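Local atomic coordinates of Ctr9 protein (Myceliophthora thermophila, PDB entry 6AF0), a protein that probably binds RNA polymerase II complexes, this piece being most of its length and forming a largely helical scaffold with tetratricopeptide repeats. Residues Leu149-Ala154 with Arg175-Ser180; Tyr690-Met695 with Val725-Lys730; Met701-Met706 with Ala719-Ala724. All blocks are in the same frame, centred on the assembly; numbering follows the deposited sequence.

Three contacts sample two distant places in an elongated, largely helical chain. Interaction 1 joins helices 140-155 and 168-188 and comes first in sequence. Interactions 2 and 3 lie far downstream, on the other side of the chain's centre; the centres of interactions 1 and 2 are about 82 Å apart and those of 1 and 3 about 93 Å. The later two share helices 689-704 and 712-734, with centres about 13 Å apart. Interaction 2 joins the outer parts of this hairpin, whereas interaction 3 lies nearer its turn. Local pairing of helices close in sequence therefore recurs along the chain, as expected of a helical-repeat scaffold.

Interaction 1: Leu149-Ala154 with Arg175-Ser180; sequences LILLKA and RNALKS
The contact belongs to an antiparallel helix pair of the kind from which tetratricopeptide-type scaffolds are built, with Ile150 of helix 140-155 set against Ala177 of helix 168-188. The short axes come within 8.9 Å, and their directions differ by 162°, a spacing that suits the small Ala177 facing the other helix. Ile150 carries the largest share of the contact because its two branches do different work. Its CG2 lies 3.7 Å from Ala177 CB, while CG1, anti to the carbonyl carbon (chi1 -64°), leads to a CD1 that reaches past Ala177. Ile150 CD1 comes to 3.8 Å from Asn176 CB, the two side chains crossing at about a right angle, and, one turn on, to 4.2 Å from Ser180 OG. From its own position one residue on, Leu151 brings CD2 to 4.2 Å from Ala177 CB, so Ala177 receives a methyl from each of two successive residues. Leu151 also packs on Phe181, and Leu178 turns the other way, onto helix 193-205. An alanine at Ile150 would keep CB beside Ala177 but would probably leave the flanks of Asn176 and Ser180 without their aliphatic partner and open a gap between the helices. Serine suits its place because it can meet a methyl group and still satisfy its hydroxyl: Ser180 OG donates to Asn176 O at 3.0 Å, from above the carbonyl plane, and that oxygen also accepts from Ser180 N. With the hydroxyl bonded within its own helix, cohesion between the two segments rests on van der Waals contact and the burial of apolar surface.

Interaction 2: Tyr690-Met695 with Val725-Lys730; sequences YALVGM and VEFFDK
A Met-aromatic contact between Met695 and Phe727 marks one flank of an antiparallel helix pair, helices 689-704 and 712-734, whose short axes approach to 7.8 Å at 151°. Met695 lies over one face of the Phe727 ring: its CB sits 3.7 Å from the ring centroid in a CH-pi contact. The bend at chi2 (-92°) sets Met695 SD over the same face, 4.6 Å from the centroid of the Phe727 ring. Phe727 is a good partner because it offers a broad, polarisable surface, and its CB also rests 3.5 Å from Leu692 O. Beside it, Leu692 CD2 lies 4.2 Å from Lys730 CB, using the aliphatic base of the lysine. Phe728 is met differently, for Val693 CG1 approaches the ring edge in its plane, 3.9 Å from Phe728 CE1, and the two side chains cross at about a right angle. Around the pair, His699 adds an edge-to-face contact to Phe727, and Met695 touches Arg675 and Lys678 of helix 673-684. Helix 739-752, which follows in sequence, supplies Tyr740 and Ala741 to Val693 and Ile745 to Phe728, so this pair packs against the helices that precede and follow it.

Interaction 3: Met701-Met706 with Ala719-Ala724; sequences MAAREM and AAYNRA
The backbones of Ala703, late in helix 689-704, and Ala720, in helix 712-734, come nearest each other here, with their CA atoms 6.2 Å apart. Alanine suits both places, since each points its methyl toward the other segment and the CB atoms lie 3.8 Å apart. Met706, already in the turn, adds a longer apolar reach, its SD lying 4.1 Å from Ala720 CB. The largest share falls to Tyr721. Its CG is anti to the carbonyl carbon (chi1 -83°), and the ring presents an edge to Ala703 and Arg704: Ala703 CB lies near the ring plane, 3.3 Å from Tyr721 CE1, and Arg704 N is also at the edge. Farther out, Tyr721 OH lies 3.4 Å from Arg704 CA and beside Arg704 CB. The arginine chain then runs extended from CG to NE, with its guanidinium plane turned 64° from the ring. Both polar ends meet on Glu751 of helix 739-752, whose OE2 forms a salt bridge with Arg704 NH1 and whose OE1 is hydrogen-bonded to Tyr721 OH. The chemistry is thus divided: methyls, a thioether and a ring edge join the two segments directly, while one carboxylate from a third helix ties their polar ends together.

Interaction 1: Leu149-Ala154 with Arg175-Ser180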
loop_
_atom_site.group_PDB
_atom_site.type_symbol
_atom_site.label_atom_id
_atom_site.label_comp_id
_atom_site.label_asym_id
_atom_site.label_seq_id
_atom_site.Cartn_x
_atom_site.Cartn_y
_atom_site.Cartn_z
ATOM N N LEU A 149 33.383 -31.799 -20.374
ATOM C CA LEU A 149 33.839 -31.627 -19.014
ATOM C C LEU A 149 33.562 -30.214 -18.596
ATOM O O LEU A 149 32.985 -29.955 -17.555
ATOM C CB LEU A 149 35.342 -31.895 -18.918
ATOM C CG LEU A 149 35.993 -31.813 -17.533
ATOM C CD1 LEU A 149 35.792 -33.107 -16.776
ATOM C CD2 LEU A 149 37.474 -31.526 -17.685
ATOM N N ILE A 150 33.971 -29.286 -19.428
ATOM C CA ILE A 150 33.860 -27.900 -19.065
ATOM C C ILE A 150 32.390 -27.570 -18.817
ATOM O O ILE A 150 32.056 -26.911 -17.828
ATOM C CB ILE A 150 34.513 -26.988 -20.124
ATOM C CG1 ILE A 150 36.030 -27.266 -20.197
ATOM C CG2 ILE A 150 34.282 -25.515 -19.789
ATOM C CD1 ILE A 150 36.750 -26.507 -21.285
ATOM N N LEU A 151 31.509 -28.059 -19.681
ATOM C CA LEU A 151 30.063 -27.871 -19.478
ATOM C C LEU A 151 29.587 -28.406 -18.127
ATOM O O LEU A 151 28.988 -27.687 -17.330
ATOM C CB LEU A 151 29.252 -28.569 -20.575
ATOM C CG LEU A 151 29.206 -27.949 -21.987
ATOM C CD1 LEU A 151 28.368 -28.845 -22.879
ATOM C CD2 LEU A 151 28.689 -26.512 -22.025
ATOM N N LEU A 152 29.857 -29.674 -17.876
ATOM C CA LEU A 152 29.502 -30.285 -16.609
ATOM C C LEU A 152 30.056 -29.563 -15.375
ATOM O O LEU A 152 29.423 -29.548 -14.325
ATOM C CB LEU A 152 29.980 -31.724 -16.588
ATOM C CG LEU A 152 29.411 -32.665 -17.642
ATOM C CD1 LEU A 152 30.113 -33.990 -17.536
ATOM C CD2 LEU A 152 27.941 -32.891 -17.432
ATOM N N LYS A 153 31.243 -28.995 -15.487
ATOM C CA LYS A 153 31.828 -28.240 -14.388
ATOM C C LYS A 153 31.157 -26.872 -14.327
ATOM O O LYS A 153 30.878 -26.357 -13.258
ATOM C CB LYS A 153 33.352 -28.101 -14.577
ATOM C CG LYS A 153 34.190 -28.349 -13.313
ATOM C CD LYS A 153 35.601 -28.875 -13.599
ATOM C CE LYS A 153 36.322 -28.014 -14.629
ATOM N NZ LYS A 153 37.736 -28.416 -14.854
ATOM N N ALA A 154 30.887 -26.287 -15.484
ATOM C CA ALA A 154 30.343 -24.937 -15.542
ATOM C C ALA A 154 28.964 -24.852 -14.939
ATOM O O ALA A 154 28.635 -23.844 -14.321
ATOM C CB ALA A 154 30.292 -24.443 -16.973
ATOM N N ARG A 175 32.852 -20.242 -22.842
ATOM C CA ARG A 175 33.658 -19.895 -24.019
ATOM C C ARG A 175 34.714 -20.949 -24.285
ATOM O O ARG A 175 34.921 -21.332 -25.431
ATOM C CB ARG A 175 34.306 -18.530 -23.861
ATOM C CG ARG A 175 33.316 -17.400 -24.009
ATOM C CD ARG A 175 33.913 -16.086 -23.553
ATOM N NE ARG A 175 33.044 -14.957 -23.886
ATOM C CZ ARG A 175 33.120 -13.753 -23.325
ATOM N NH1 ARG A 175 34.025 -13.506 -22.389
ATOM N NH2 ARG A 175 32.295 -12.779 -23.702
ATOM N N ASN A 176 35.364 -21.436 -23.228
ATOM C CA ASN A 176 36.393 -22.461 -23.389
ATOM C C ASN A 176 35.798 -23.727 -23.952
ATOM O O ASN A 176 36.349 -24.315 -24.866
ATOM C CB ASN A 176 37.094 -22.770 -22.069
ATOM C CG ASN A 176 38.003 -21.647 -21.607
ATOM O OD1 ASN A 176 38.542 -20.887 -22.417
ATOM N ND2 ASN A 176 38.194 -21.548 -20.291
ATOM N N ALA A 177 34.668 -24.143 -23.391
ATOM C CA ALA A 177 33.925 -25.301 -23.903
ATOM C C ALA A 177 33.589 -25.135 -25.378
ATOM O O ALA A 177 33.775 -26.050 -26.196
ATOM C CB ALA A 177 32.650 -25.483 -23.109
ATOM N N LEU A 178 33.106 -23.945 -25.710
ATOM C CA LEU A 178 32.718 -23.638 -27.071
ATOM C C LEU A 178 33.920 -23.801 -28.023
ATOM O O LEU A 178 33.831 -24.470 -29.063
ATOM C CB LEU A 178 32.097 -22.229 -27.137
ATOM C CG LEU A 178 31.568 -21.752 -28.497
ATOM C CD1 LEU A 178 30.575 -22.745 -29.061
ATOM C CD2 LEU A 178 30.940 -20.363 -28.416
ATOM N N LYS A 179 35.061 -23.244 -27.633
ATOM C CA LYS A 179 36.285 -23.314 -28.449
ATOM C C LYS A 179 36.830 -24.756 -28.613
ATOM O O LYS A 179 37.405 -25.116 -29.639
ATOM C CB LYS A 179 37.373 -22.422 -27.839
ATOM C CG LYS A 179 38.243 -21.722 -28.868
ATOM C CD LYS A 179 37.619 -20.399 -29.270
ATOM C CE LYS A 179 38.579 -19.544 -30.067
ATOM N NZ LYS A 179 37.845 -18.358 -30.583
ATOM N N SER A 180 36.655 -25.572 -27.590
ATOM C CA SER A 180 37.048 -26.960 -27.651
ATOM C C SER A 180 36.115 -27.718 -28.552
ATOM O O SER A 180 36.541 -28.591 -29.304
ATOM C CB SER A 180 37.010 -27.578 -26.258
ATOM O OG SER A 180 37.865 -26.863 -25.370
#

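Interaction 2: Tyr690-Met695 with Val725-Lys730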
loop_
_atom_site.group_PDB
_atom_site.type_symbol
_atom_site.label_atom_id
_atom_site.label_comp_id
_atom_site.label_asym_id
_atom_site.label_seq_id
_atom_site.Cartn_x
_atom_site.Cartn_y
_atom_site.Cartn_z
ATOM N N TYR A 690 -10.088 22.960 24.395
ATOM C CA TYR A 690 -11.347 23.669 24.612
ATOM C C TYR A 690 -11.205 24.635 25.789
ATOM O O TYR A 690 -11.470 25.823 25.661
ATOM C CB TYR A 690 -12.486 22.672 24.866
ATOM C CG TYR A 690 -13.886 23.206 24.623
ATOM C CD1 TYR A 690 -14.495 23.046 23.388
ATOM C CD2 TYR A 690 -14.605 23.848 25.635
ATOM C CE1 TYR A 690 -15.781 23.522 23.148
ATOM C CE2 TYR A 690 -15.893 24.334 25.409
ATOM C CZ TYR A 690 -16.480 24.167 24.159
ATOM O OH TYR A 690 -17.750 24.648 23.906
ATOM N N ALA A 691 -10.760 24.128 26.925
ATOM C CA ALA A 691 -10.653 24.966 28.123
ATOM C C ALA A 691 -9.625 26.101 27.976
ATOM O O ALA A 691 -9.836 27.203 28.485
ATOM C CB ALA A 691 -10.335 24.115 29.338
ATOM N N LEU A 692 -8.526 25.834 27.278
ATOM C CA LEU A 692 -7.472 26.837 27.079
ATOM C C LEU A 692 -7.958 28.031 26.246
ATOM O O LEU A 692 -7.772 29.189 26.626
ATOM C CB LEU A 692 -6.233 26.204 26.423
ATOM C CG LEU A 692 -5.400 25.267 27.307
ATOM C CD1 LEU A 692 -5.242 23.916 26.624
ATOM C CD2 LEU A 692 -4.043 25.857 27.651
ATOM N N VAL A 693 -8.595 27.745 25.119
ATOM C CA VAL A 693 -9.172 28.796 24.283
ATOM C C VAL A 693 -10.326 29.453 25.055
ATOM O O VAL A 693 -10.644 30.625 24.872
ATOM C CB VAL A 693 -9.652 28.237 22.937
ATOM C CG1 VAL A 693 -10.118 29.362 22.027
ATOM C CG2 VAL A 693 -8.523 27.467 22.252
ATOM N N GLY A 694 -10.937 28.687 25.944
ATOM C CA GLY A 694 -11.915 29.232 26.870
ATOM C C GLY A 694 -11.314 30.253 27.797
ATOM O O GLY A 694 -12.010 31.152 28.259
ATOM N N MET A 695 -10.023 30.097 28.081
ATOM C CA MET A 695 -9.304 30.996 28.973
ATOM C C MET A 695 -8.848 32.256 28.256
ATOM O O MET A 695 -9.039 33.363 28.752
ATOM C CB MET A 695 -8.106 30.279 29.580
ATOM C CG MET A 695 -8.457 29.172 30.558
ATOM S SD MET A 695 -8.541 29.789 32.256
ATOM C CE MET A 695 -10.032 30.741 32.164
ATOM N N VAL A 725 -2.744 35.260 25.673
ATOM C CA VAL A 725 -1.932 34.707 24.598
ATOM C C VAL A 725 -1.147 33.466 25.071
ATOM O O VAL A 725 -0.903 32.546 24.285
ATOM C CB VAL A 725 -1.025 35.790 23.996
ATOM C CG1 VAL A 725 -0.083 35.209 22.959
ATOM C CG2 VAL A 725 -1.878 36.876 23.354
ATOM N N GLU A 726 -0.770 33.438 26.351
ATOM C CA GLU A 726 -0.192 32.239 26.982
ATOM C C GLU A 726 -1.062 31.028 26.642
ATOM O O GLU A 726 -0.588 30.057 26.033
ATOM C CB GLU A 726 -0.115 32.394 28.517
ATOM C CG GLU A 726 1.183 31.923 29.170
ATOM C CD GLU A 726 2.159 33.069 29.390
ATOM O OE1 GLU A 726 1.826 33.992 30.162
ATOM O OE2 GLU A 726 3.254 33.065 28.790
ATOM N N PHE A 727 -2.338 31.115 27.029
ATOM C CA PHE A 727 -3.301 30.029 26.819
ATOM C C PHE A 727 -3.587 29.768 25.334
ATOM O O PHE A 727 -3.667 28.619 24.902
ATOM C CB PHE A 727 -4.628 30.319 27.501
ATOM C CG PHE A 727 -4.537 30.551 28.979
ATOM C CD1 PHE A 727 -4.394 29.510 29.855
ATOM C CD2 PHE A 727 -4.684 31.815 29.493
ATOM C CE1 PHE A 727 -4.362 29.731 31.220
ATOM C CE2 PHE A 727 -4.652 32.043 30.858
ATOM C CZ PHE A 727 -4.496 31.000 31.723
ATOM N N PHE A 728 -3.767 30.826 24.555
ATOM C CA PHE A 728 -4.002 30.651 23.134
ATOM C C PHE A 728 -2.888 29.888 22.433
ATOM O O PHE A 728 -3.153 29.089 21.520
ATOM C CB PHE A 728 -4.171 31.997 22.425
ATOM C CG PHE A 728 -5.521 32.635 22.614
ATOM C CD1 PHE A 728 -6.689 31.875 22.627
ATOM C CD2 PHE A 728 -5.621 34.015 22.749
ATOM C CE1 PHE A 728 -7.916 32.481 22.804
ATOM C CE2 PHE A 728 -6.849 34.623 22.921
ATOM C CZ PHE A 728 -8.000 33.857 22.951
ATOM N N ASP A 729 -1.640 30.154 22.821
ATOM C CA ASP A 729 -0.509 29.597 22.073
ATOM C C ASP A 729 -0.294 28.125 22.462
ATOM O O ASP A 729 -0.167 27.271 21.584
ATOM C CB ASP A 729 0.761 30.473 22.182
ATOM C CG ASP A 729 1.868 29.823 22.985
ATOM O OD1 ASP A 729 1.738 29.726 24.228
ATOM O OD2 ASP A 729 2.871 29.402 22.364
ATOM N N LYS A 730 -0.323 27.816 23.758
ATOM C CA LYS A 730 -0.187 26.419 24.184
ATOM C C LYS A 730 -1.240 25.564 23.480
ATOM O O LYS A 730 -0.911 24.555 22.874
ATOM C CB LYS A 730 -0.301 26.251 25.710
ATOM C CG LYS A 730 0.172 24.879 26.220
ATOM C CD LYS A 730 1.603 24.901 26.777
ATOM C CE LYS A 730 2.086 23.527 27.256
ATOM N NZ LYS A 730 3.575 23.424 27.365
#

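Interaction 3: Met701-Met706 with Ala719-Ala724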
loop_
_atom_site.group_PDB
_atom_site.type_symbol
_atom_site.label_atom_id
_atom_site.label_comp_id
_atom_site.label_asym_id
_atom_site.label_seq_id
_atom_site.Cartn_x
_atom_site.Cartn_y
_atom_site.Cartn_z
ATOM N N MET A 701 -11.774 39.167 27.180
ATOM C CA MET A 701 -12.976 39.952 27.406
ATOM C C MET A 701 -12.823 40.773 28.661
ATOM O O MET A 701 -13.119 41.960 28.651
ATOM C CB MET A 701 -14.227 39.068 27.477
ATOM C CG MET A 701 -14.943 38.981 26.139
ATOM S SD MET A 701 -16.369 37.897 26.155
ATOM C CE MET A 701 -17.561 38.880 27.078
ATOM N N ALA A 702 -12.332 40.148 29.728
ATOM C CA ALA A 702 -12.157 40.837 31.011
ATOM C C ALA A 702 -11.136 41.964 30.909
ATOM O O ALA A 702 -11.180 42.926 31.679
ATOM C CB ALA A 702 -11.738 39.852 32.086
ATOM N N ALA A 703 -10.238 41.851 29.936
ATOM C CA ALA A 703 -9.093 42.741 29.832
ATOM C C ALA A 703 -9.226 43.921 28.856
ATOM O O ALA A 703 -8.424 44.839 28.922
ATOM C CB ALA A 703 -7.845 41.925 29.520
ATOM N N ARG A 704 -10.208 43.930 27.958
ATOM C CA ARG A 704 -10.452 45.158 27.172
ATOM C C ARG A 704 -11.137 46.243 28.006
ATOM O O ARG A 704 -10.995 47.434 27.737
ATOM C CB ARG A 704 -11.289 44.910 25.917
ATOM C CG ARG A 704 -11.627 46.221 25.197
ATOM C CD ARG A 704 -11.997 46.028 23.744
ATOM N NE ARG A 704 -12.057 47.290 22.997
ATOM C CZ ARG A 704 -12.224 47.384 21.672
ATOM N NH1 ARG A 704 -12.345 46.294 20.909
ATOM N NH2 ARG A 704 -12.270 48.578 21.095
ATOM N N GLU A 705 -11.901 45.821 29.000
ATOM C CA GLU A 705 -12.592 46.745 29.892
ATOM C C GLU A 705 -11.763 47.188 31.084
ATOM O O GLU A 705 -12.195 48.051 31.856
ATOM C CB GLU A 705 -13.868 46.102 30.412
ATOM C CG GLU A 705 -14.861 45.852 29.310
ATOM C CD GLU A 705 -16.273 45.599 29.810
ATOM O OE1 GLU A 705 -16.573 45.904 30.983
ATOM O OE2 GLU A 705 -17.094 45.097 29.022
ATOM N N MET A 706 -10.592 46.588 31.259
ATOM C CA MET A 706 -9.705 47.029 32.322
ATOM C C MET A 706 -9.383 48.520 32.189
ATOM O O MET A 706 -8.960 48.999 31.123
ATOM C CB MET A 706 -8.415 46.223 32.340
ATOM C CG MET A 706 -8.464 45.016 33.252
ATOM S SD MET A 706 -6.820 44.295 33.351
ATOM C CE MET A 706 -6.061 45.398 34.546
ATOM N N ALA A 719 -0.370 43.073 30.489
ATOM C CA ALA A 719 0.042 41.803 31.093
ATOM C C ALA A 719 -1.096 40.776 31.034
ATOM O O ALA A 719 -0.853 39.590 30.796
ATOM C CB ALA A 719 0.483 42.016 32.537
ATOM N N ALA A 720 -2.329 41.233 31.276
ATOM C CA ALA A 720 -3.530 40.382 31.177
ATOM C C ALA A 720 -3.730 39.804 29.781
ATOM O O ALA A 720 -4.153 38.659 29.645
ATOM C CB ALA A 720 -4.781 41.143 31.596
ATOM N N TYR A 721 -3.451 40.600 28.755
ATOM C CA TYR A 721 -3.467 40.100 27.371
ATOM C C TYR A 721 -2.371 39.068 27.153
ATOM O O TYR A 721 -2.567 38.068 26.463
ATOM C CB TYR A 721 -3.291 41.232 26.357
ATOM C CG TYR A 721 -4.564 41.977 26.012
ATOM C CD1 TYR A 721 -5.486 42.338 27.001
ATOM C CD2 TYR A 721 -4.844 42.341 24.704
ATOM C CE1 TYR A 721 -6.647 43.026 26.683
ATOM C CE2 TYR A 721 -5.995 43.036 24.387
ATOM C CZ TYR A 721 -6.896 43.374 25.378
ATOM O OH TYR A 721 -8.047 44.057 25.069
ATOM N N ASN A 722 -1.209 39.320 27.739
ATOM C CA ASN A 722 -0.113 38.369 27.671
ATOM C C ASN A 722 -0.565 36.974 28.133
ATOM O O ASN A 722 -0.286 35.976 27.471
ATOM C CB ASN A 722 1.065 38.856 28.518
ATOM C CG ASN A 722 1.988 39.798 27.776
ATOM O OD1 ASN A 722 3.167 39.861 28.098
ATOM N ND2 ASN A 722 1.474 40.533 26.800
ATOM N N ARG A 723 -1.277 36.918 29.258
ATOM C CA ARG A 723 -1.791 35.650 29.786
ATOM C C ARG A 723 -2.771 34.975 28.846
ATOM O O ARG A 723 -2.725 33.761 28.680
ATOM C CB ARG A 723 -2.471 35.857 31.123
ATOM C CG ARG A 723 -1.496 36.194 32.215
ATOM C CD ARG A 723 -2.213 36.432 33.519
ATOM N NE ARG A 723 -1.265 36.826 34.549
ATOM C CZ ARG A 723 -1.612 37.315 35.729
ATOM N NH1 ARG A 723 -2.899 37.467 36.022
ATOM N NH2 ARG A 723 -0.671 37.654 36.606
ATOM N N ALA A 724 -3.666 35.764 28.258
ATOM C CA ALA A 724 -4.583 35.268 27.248
ATOM C C ALA A 724 -3.795 34.600 26.130
ATOM O O ALA A 724 -4.124 33.498 25.695
ATOM C CB ALA A 724 -5.433 36.399 26.687
#